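Local structure of ABC transporter (Caldanaerobius, 4G68) at residues 62-65 / 70-73; 244-249 / 410-415; 162-165 / 170-173. The protein probably serves as the extracellular solute-binding component of an ABC transporter, capturing sugars released from xylan for uptake by this thermophilic bacterium. All blocks are in the same frame, centred on the assembly; numbering follows the deposited sequence.

Contact 1 of 3, residues 62-65 / 70-73; sequences QWNK and VQIV
Asn64, in the last turns of helix 52-66, comes closest to strand 71-76 at Gln71, with the two CA atoms 5.2 Å apart, and a short connection joins helix to strand. The Asn64 amide bonds both the N and the O of Ile72. Asn64 OD1 accepts from Ile72 N at 2.7 Å, on a lone pair in the carbonyl plane and almost straight (174°), while Asn64 ND2 gives a hydrogen to Ile72 O at 3.0 Å. Asparagine suits the place because one short, flat group offers an acceptor and a donor side by side. Its neighbour Trp63 stands with CG anti to the backbone N (chi1 169°), which carries the indole to the strand. There Trp63 NE1 donates to Val70 O at 2.8 Å; the bond is bent (140°), with the oxygen lying somewhat out of the ring plane. Over one indole face sits Ile72 CD1, 3.4 Å from the centroid of the five-membered ring of Trp63, a CH-pi contact. Val70 CG1 makes apolar contact with Trp63 CZ2. Beyond the pair, Tyr341 and Ala338 of helix 332-353 also pack on Trp63. Three side-chain-to-backbone bonds thus fix the returning strand, which pairs in parallel with strand 40-45, against the helix of a beta-alpha-beta unit, and the two bonds of Asn64 hold its amide against rotation.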
loop_
_atom_site.group_PDB
_atom_site.type_symbol
_atom_site.label_atom_id
_atom_site.label_comp_id
_atom_site.label_asym_id
_atom_site.label_seq_id
_atom_site.Cartn_x
_atom_site.Cartn_y
_atom_site.Cartn_z
ATOM N N GLN C 62 26.651 3.375 -1.782
ATOM C CA GLN C 62 27.447 2.165 -1.704
ATOM C C GLN C 62 27.559 1.475 -3.076
ATOM O O GLN C 62 28.620 0.944 -3.433
ATOM C CB GLN C 62 26.922 1.192 -0.662
ATOM C CG GLN C 62 27.948 0.093 -0.413
ATOM C CD GLN C 62 27.510 -0.958 0.584
ATOM O OE1 GLN C 62 27.114 -0.646 1.729
ATOM N NE2 GLN C 62 27.603 -2.231 0.155
ATOM N N TRP C 63 26.476 1.504 -3.858
ATOM C CA TRP C 63 26.565 0.982 -5.219
ATOM C C TRP C 63 27.548 1.767 -6.047
ATOM O O TRP C 63 28.318 1.182 -6.823
ATOM C CB TRP C 63 25.211 0.919 -5.918
ATOM C CG TRP C 63 25.345 0.627 -7.404
ATOM C CD1 TRP C 63 25.678 1.527 -8.426
ATOM C CD2 TRP C 63 25.175 -0.676 -8.082
ATOM N NE1 TRP C 63 25.733 0.888 -9.647
ATOM C CE2 TRP C 63 25.432 -0.432 -9.513
ATOM C CE3 TRP C 63 24.840 -1.961 -7.666
ATOM C CZ2 TRP C 63 25.356 -1.447 -10.458
ATOM C CZ3 TRP C 63 24.748 -2.978 -8.632
ATOM C CH2 TRP C 63 25.004 -2.727 -9.992
ATOM N N ASN C 64 27.493 3.086 -5.921
ATOM C CA ASN C 64 28.307 3.965 -6.746
ATOM C C ASN C 64 29.802 3.742 -6.459
ATOM O O ASN C 64 30.630 3.708 -7.390
ATOM C CB ASN C 64 27.869 5.417 -6.573
ATOM C CG ASN C 64 26.696 5.788 -7.490
ATOM O OD1 ASN C 64 26.294 5.002 -8.368
ATOM N ND2 ASN C 64 26.161 7.023 -7.315
ATOM N N LYS C 65 30.110 3.526 -5.174
ATOM C CA LYS C 65 31.461 3.202 -4.720
ATOM C C LYS C 65 31.926 1.806 -5.252
ATOM O O LYS C 65 33.049 1.606 -5.755
ATOM C CB LYS C 65 31.493 3.257 -3.184
ATOM C CG LYS C 65 32.864 2.969 -2.599
ATOM C CD LYS C 65 32.766 2.573 -1.131
ATOM C CE LYS C 65 34.163 2.419 -0.545
ATOM N NZ LYS C 65 34.340 3.420 0.518
ATOM N N VAL C 70 29.717 1.897 -13.567
ATOM C CA VAL C 70 28.268 1.961 -13.659
ATOM C C VAL C 70 27.726 2.786 -12.483
ATOM O O VAL C 70 27.486 2.258 -11.390
ATOM C CB VAL C 70 27.647 0.554 -13.688
ATOM C CG1 VAL C 70 26.168 0.641 -14.028
ATOM C CG2 VAL C 70 28.383 -0.334 -14.684
ATOM N N GLN C 71 27.556 4.082 -12.696
ATOM C CA GLN C 71 26.978 4.937 -11.657
ATOM C C GLN C 71 25.450 4.952 -11.756
ATOM O O GLN C 71 24.887 4.734 -12.822
ATOM C CB GLN C 71 27.547 6.351 -11.772
ATOM C CG GLN C 71 29.065 6.375 -11.626
ATOM C CD GLN C 71 29.519 6.037 -10.214
ATOM O OE1 GLN C 71 30.056 4.955 -9.957
ATOM N NE2 GLN C 71 29.277 6.950 -9.286
ATOM N N ILE C 72 24.796 5.174 -10.618
ATOM C CA ILE C 72 23.354 5.440 -10.578
ATOM C C ILE C 72 23.113 6.854 -10.073
ATOM O O ILE C 72 23.798 7.312 -9.141
ATOM C CB ILE C 72 22.647 4.447 -9.619
ATOM C CG1 ILE C 72 22.911 2.987 -10.042
ATOM C CG2 ILE C 72 21.153 4.770 -9.466
ATOM C CD1 ILE C 72 22.529 1.935 -9.009
ATOM N N VAL C 73 22.139 7.527 -10.680
ATOM C CA VAL C 73 21.668 8.828 -10.211
ATOM C C VAL C 73 20.166 8.667 -10.036
ATOM O O VAL C 73 19.512 8.070 -10.881
ATOM C CB VAL C 73 22.010 9.965 -11.219
ATOM C CG1 VAL C 73 21.304 11.266 -10.851
ATOM C CG2 VAL C 73 23.536 10.147 -11.351
#

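Contact 2 of 3, residues 244-249 / 410-415; sequences DMVNAG and QLFAKQ
Lys414 reaches from the loop after helix 398-412 back to Asn247 on helix 233-248, and its side chain can be followed outward from CB. CB starts toward the neighbouring helix; Lys414 CG then passes 4.3 Å from Val246 CG1, an apolar brush of methylene on methyl. Bends at chi2 (-70°) and chi3 (-80°) fold the chain round, bringing CD and then CE alongside the Asn247 carboxamide, where Lys414 CE lies 3.1 Å from Asn247 OD1. At the tip Lys414 NZ stands 3.0 Å from Asn247 OD1 in a hydrogen bond that is weak. The amide nitrogen ND2 is nearly as near to NZ, but both are donors, and nothing is bonded there. Lysine fits because a long flexible chain lets CG lie against Val246 while the ammonium reaches Asn247; asparagine, at this exposed place, offers it a short carbonyl.

Beside this, Val246 packs on the last turn of helix 398-412, its CG1 3.7 Å from Phe412 O and its CG2 3.9 Å from Phe412 CD2. A beta-branched valine is compact enough for the backbones to come close, with 6.5 Å between the CA atoms of Val246 and Phe412. Phe412 also rests on Leu242, one turn before Val246. Both helices end here in Schellman motifs, Gly249 and Lys414 each taking positive phi; glycine adopts this readily, lysine less so. The chemistry implies a partly buried join, apolar between Val246 and Phe412 and polar at its exposed side, where the weak bond gives the lysine ammonium one amide oxygen.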
loop_
_atom_site.group_PDB
_atom_site.type_symbol
_atom_site.label_atom_id
_atom_site.label_comp_id
_atom_site.label_asym_id
_atom_site.label_seq_id
_atom_site.Cartn_x
_atom_site.Cartn_y
_atom_site.Cartn_z
ATOM N N ASP C 244 -21.496 4.964 7.741
ATOM C CA ASP C 244 -21.634 4.721 9.183
ATOM C C ASP C 244 -20.453 5.262 10.012
ATOM O O ASP C 244 -20.633 5.929 11.062
ATOM C CB ASP C 244 -21.811 3.220 9.407
ATOM C CG ASP C 244 -23.173 2.733 8.912
ATOM O OD1 ASP C 244 -23.948 3.603 8.475
ATOM O OD2 ASP C 244 -23.462 1.516 8.980
ATOM N N MET C 245 -19.233 5.018 9.540
ATOM C CA MET C 245 -18.064 5.593 10.214
ATOM C C MET C 245 -18.061 7.106 10.053
ATOM O O MET C 245 -17.699 7.829 10.974
ATOM C CB MET C 245 -16.753 5.010 9.638
ATOM C CG MET C 245 -16.613 3.488 9.756
ATOM S SD MET C 245 -15.082 2.881 8.997
ATOM C CE MET C 245 -13.864 4.016 9.768
ATOM N N VAL C 246 -18.436 7.595 8.870
ATOM C CA VAL C 246 -18.497 9.062 8.647
ATOM C C VAL C 246 -19.482 9.706 9.642
ATOM O O VAL C 246 -19.094 10.599 10.448
ATOM C CB VAL C 246 -18.852 9.461 7.174
ATOM C CG1 VAL C 246 -18.944 10.965 7.038
ATOM C CG2 VAL C 246 -17.801 8.952 6.173
ATOM N N ASN C 247 -20.722 9.202 9.611
ATOM C CA ASN C 247 -21.804 9.621 10.454
ATOM C C ASN C 247 -21.593 9.436 11.961
ATOM O O ASN C 247 -22.156 10.209 12.739
ATOM C CB ASN C 247 -23.100 8.902 10.063
ATOM C CG ASN C 247 -23.518 9.176 8.637
ATOM O OD1 ASN C 247 -23.208 10.219 8.074
ATOM N ND2 ASN C 247 -24.206 8.214 8.037
ATOM N N ALA C 248 -20.833 8.400 12.349
ATOM C CA ALA C 248 -20.411 8.171 13.740
ATOM C C ALA C 248 -19.391 9.188 14.151
ATOM O O ALA C 248 -19.177 9.341 15.331
ATOM C CB ALA C 248 -19.833 6.795 13.908
ATOM N N GLY C 249 -18.766 9.854 13.166
ATOM C CA GLY C 249 -17.798 10.948 13.392
ATOM C C GLY C 249 -16.389 10.381 13.580
ATOM O O GLY C 249 -15.603 10.886 14.395
ATOM N N GLN C 410 -16.813 10.435 -3.032
ATOM C CA GLN C 410 -18.212 10.902 -2.906
ATOM C C GLN C 410 -19.077 10.199 -1.822
ATOM O O GLN C 410 -20.024 10.816 -1.276
ATOM C CB GLN C 410 -18.869 10.763 -4.266
ATOM C CG GLN C 410 -18.391 11.822 -5.221
ATOM C CD GLN C 410 -18.314 11.343 -6.648
ATOM O OE1 GLN C 410 -19.270 10.757 -7.215
ATOM N NE2 GLN C 410 -17.167 11.587 -7.243
ATOM N N LEU C 411 -18.748 8.946 -1.507
ATOM C CA LEU C 411 -19.275 8.282 -0.307
ATOM C C LEU C 411 -18.853 8.978 0.991
ATOM O O LEU C 411 -19.706 9.264 1.858
ATOM C CB LEU C 411 -18.870 6.795 -0.235
ATOM C CG LEU C 411 -19.534 5.795 -1.186
ATOM C CD1 LEU C 411 -18.850 4.427 -1.058
ATOM C CD2 LEU C 411 -21.039 5.678 -0.923
ATOM N N PHE C 412 -17.546 9.220 1.153
ATOM C CA PHE C 412 -17.049 9.949 2.345
ATOM C C PHE C 412 -17.711 11.339 2.480
ATOM O O PHE C 412 -17.860 11.884 3.611
ATOM C CB PHE C 412 -15.547 10.130 2.276
ATOM C CG PHE C 412 -14.746 8.922 2.734
ATOM C CD1 PHE C 412 -14.208 7.984 1.783
ATOM C CD2 PHE C 412 -14.539 8.683 4.093
ATOM C CE1 PHE C 412 -13.449 6.896 2.206
ATOM C CE2 PHE C 412 -13.775 7.603 4.521
ATOM C CZ PHE C 412 -13.243 6.687 3.578
ATOM N N ALA C 413 -18.071 11.905 1.328
ATOM C CA ALA C 413 -18.486 13.324 1.228
ATOM C C ALA C 413 -19.970 13.419 1.383
ATOM O O ALA C 413 -20.524 14.515 1.388
ATOM C CB ALA C 413 -18.095 13.922 -0.116
ATOM N N LYS C 414 -20.617 12.263 1.494
ATOM C CA LYS C 414 -22.076 12.194 1.656
ATOM C C LYS C 414 -22.798 12.801 0.435
ATOM O O LYS C 414 -23.916 13.326 0.575
ATOM C CB LYS C 414 -22.503 12.905 2.955
ATOM C CG LYS C 414 -21.937 12.313 4.241
ATOM C CD LYS C 414 -22.546 10.949 4.546
ATOM C CE LYS C 414 -23.911 11.134 5.189
ATOM N NZ LYS C 414 -24.582 9.843 5.474
ATOM N N GLN C 415 -22.144 12.718 -0.741
ATOM C CA GLN C 415 -22.693 13.214 -2.026
ATOM C C GLN C 415 -23.282 12.108 -2.917
ATOM O O GLN C 415 -24.050 12.386 -3.848
ATOM C CB GLN C 415 -21.654 14.000 -2.814
ATOM C CG GLN C 415 -21.208 15.282 -2.144
ATOM C CD GLN C 415 -20.008 15.897 -2.827
ATOM O OE1 GLN C 415 -19.874 15.804 -4.057
ATOM N NE2 GLN C 415 -19.144 16.549 -2.033
#

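Contact 3 of 3, residues 162-165 / 170-173; sequences ELFD and KVPT
Phe164 meets the loop 170-173 chiefly through one side of its ring, the atoms CD1 and CE1. Lys170 O lies in the ring plane at its edge, 3.5 Å from Phe164 CE1, so the slightly positive C-H rim faces a carbonyl oxygen. Next along the loop, Val171 sets CG2 4.0 Å from Phe164 CD1, and Pro172 brings CD to 3.7 Å from Phe164 CE1, the two side chains crossing at about a right angle. Phenylalanine suits the site by reaching from a short helix to three successive loop residues; proline suits the loop because it stiffens the chain and lacks an N-H in need of a partner. With CG beside the backbone N (chi1 -85°), the phenyl extends from helix 161-166 toward the loop. Were an alanine here, the carbonyl of Lys170 and the side chains of Val171 and Pro172 would be likely to lose their packing partner, leaving the loop freer to shift. Farther out, Phe185 of helix 175-187 meets the phenyl edge-to-face, and Met274 of strand 274-278 touches both Phe164 and Pro172. Ile159, near the end of strand 144-160, packs on Phe164 and Val171. A buried aromatic thus joins the short helix after a strand to the loop that leads on to helix 175-187, within the alpha/beta fold of a periplasmic-binding-protein-like solute receptor.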
loop_
_atom_site.group_PDB
_atom_site.type_symbol
_atom_site.label_atom_id
_atom_site.label_comp_id
_atom_site.label_asym_id
_atom_site.label_seq_id
_atom_site.Cartn_x
_atom_site.Cartn_y
_atom_site.Cartn_z
ATOM N N GLU C 162 -2.018 4.204 24.299
ATOM C CA GLU C 162 -2.046 5.214 25.374
ATOM C C GLU C 162 -3.401 5.915 25.377
ATOM O O GLU C 162 -3.960 6.204 26.445
ATOM C CB GLU C 162 -0.958 6.251 25.202
ATOM C CG GLU C 162 -0.928 7.261 26.362
ATOM C CD GLU C 162 0.192 8.270 26.203
ATOM O OE1 GLU C 162 1.263 8.048 26.812
ATOM O OE2 GLU C 162 0.002 9.268 25.464
ATOM N N LEU C 163 -3.941 6.163 24.180
ATOM C CA LEU C 163 -5.216 6.891 24.080
ATOM C C LEU C 163 -6.363 5.984 24.527
ATOM O O LEU C 163 -7.286 6.445 25.240
ATOM C CB LEU C 163 -5.435 7.499 22.668
ATOM C CG LEU C 163 -4.700 8.870 22.462
ATOM C CD1 LEU C 163 -4.716 9.406 21.044
ATOM C CD2 LEU C 163 -5.190 9.959 23.401
ATOM N N PHE C 164 -6.294 4.715 24.125
ATOM C CA PHE C 164 -7.325 3.731 24.509
ATOM C C PHE C 164 -7.326 3.583 26.062
ATOM O O PHE C 164 -8.411 3.641 26.698
ATOM C CB PHE C 164 -7.150 2.374 23.746
ATOM C CG PHE C 164 -7.811 2.342 22.387
ATOM C CD1 PHE C 164 -9.014 1.646 22.185
ATOM C CD2 PHE C 164 -7.257 3.020 21.304
ATOM C CE1 PHE C 164 -9.652 1.639 20.938
ATOM C CE2 PHE C 164 -7.872 3.005 20.056
ATOM C CZ PHE C 164 -9.074 2.315 19.863
ATOM N N ASP C 165 -6.132 3.463 26.649
ATOM C CA ASP C 165 -5.965 3.269 28.113
ATOM C C ASP C 165 -6.499 4.496 28.873
ATOM O O ASP C 165 -7.361 4.375 29.811
ATOM C CB ASP C 165 -4.489 3.009 28.484
ATOM C CG ASP C 165 -4.003 1.583 28.134
ATOM O OD1 ASP C 165 -4.781 0.759 27.590
ATOM O OD2 ASP C 165 -2.799 1.293 28.400
ATOM N N LYS C 170 -12.150 -0.095 24.954
ATOM C CA LYS C 170 -11.483 -1.375 24.595
ATOM C C LYS C 170 -11.155 -1.284 23.152
ATOM O O LYS C 170 -11.911 -0.581 22.426
ATOM C CB LYS C 170 -12.327 -2.634 24.824
ATOM C CG LYS C 170 -12.236 -3.236 26.220
ATOM C CD LYS C 170 -12.644 -4.722 26.214
ATOM C CE LYS C 170 -14.152 -4.938 26.368
ATOM N NZ LYS C 170 -14.627 -5.094 27.791
ATOM N N VAL C 171 -10.076 -1.988 22.753
ATOM C CA VAL C 171 -9.649 -2.066 21.369
ATOM C C VAL C 171 -10.731 -2.869 20.631
ATOM O O VAL C 171 -11.111 -3.969 21.043
ATOM C CB VAL C 171 -8.252 -2.694 21.184
ATOM C CG1 VAL C 171 -7.932 -2.913 19.705
ATOM C CG2 VAL C 171 -7.153 -1.841 21.817
ATOM N N PRO C 172 -11.283 -2.309 19.581
ATOM C CA PRO C 172 -12.394 -3.063 18.985
ATOM C C PRO C 172 -11.928 -4.275 18.126
ATOM O O PRO C 172 -10.957 -4.180 17.399
ATOM C CB PRO C 172 -13.068 -2.005 18.124
ATOM C CG PRO C 172 -11.913 -1.157 17.628
ATOM C CD PRO C 172 -10.996 -1.058 18.847
ATOM N N THR C 173 -12.661 -5.372 18.184
ATOM C CA THR C 173 -12.326 -6.582 17.436
ATOM C C THR C 173 -13.360 -6.930 16.349
ATOM O O THR C 173 -13.092 -7.858 15.584
ATOM C CB THR C 173 -12.087 -7.806 18.357
ATOM O OG1 THR C 173 -13.199 -8.062 19.212
ATOM C CG2 THR C 173 -10.830 -7.609 19.279
#

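Along the chain the order is contact 1, contact 3, contact 2. Contact 1 lies on the opposite side of the chain's centre from the other two, its centre about 49 Å from that of contact 2 and about 47 Å from that of contact 3. Contacts 2 and 3 are neighbours, with centres about 23 Å and nearest atoms about 10 Å apart, and helix 175-187 links them: it packs on Phe164 and Pro172 and also on Met245 and Ala248. Strand 71-76 of contact 1, its neighbour 40-45, and strand 144-160 beside contact 3 belong to one mixed sheet. In a two-lobed solute-binding protein this spacing is consistent with contact 1 lying in one lobe and contacts 2 and 3 in the other.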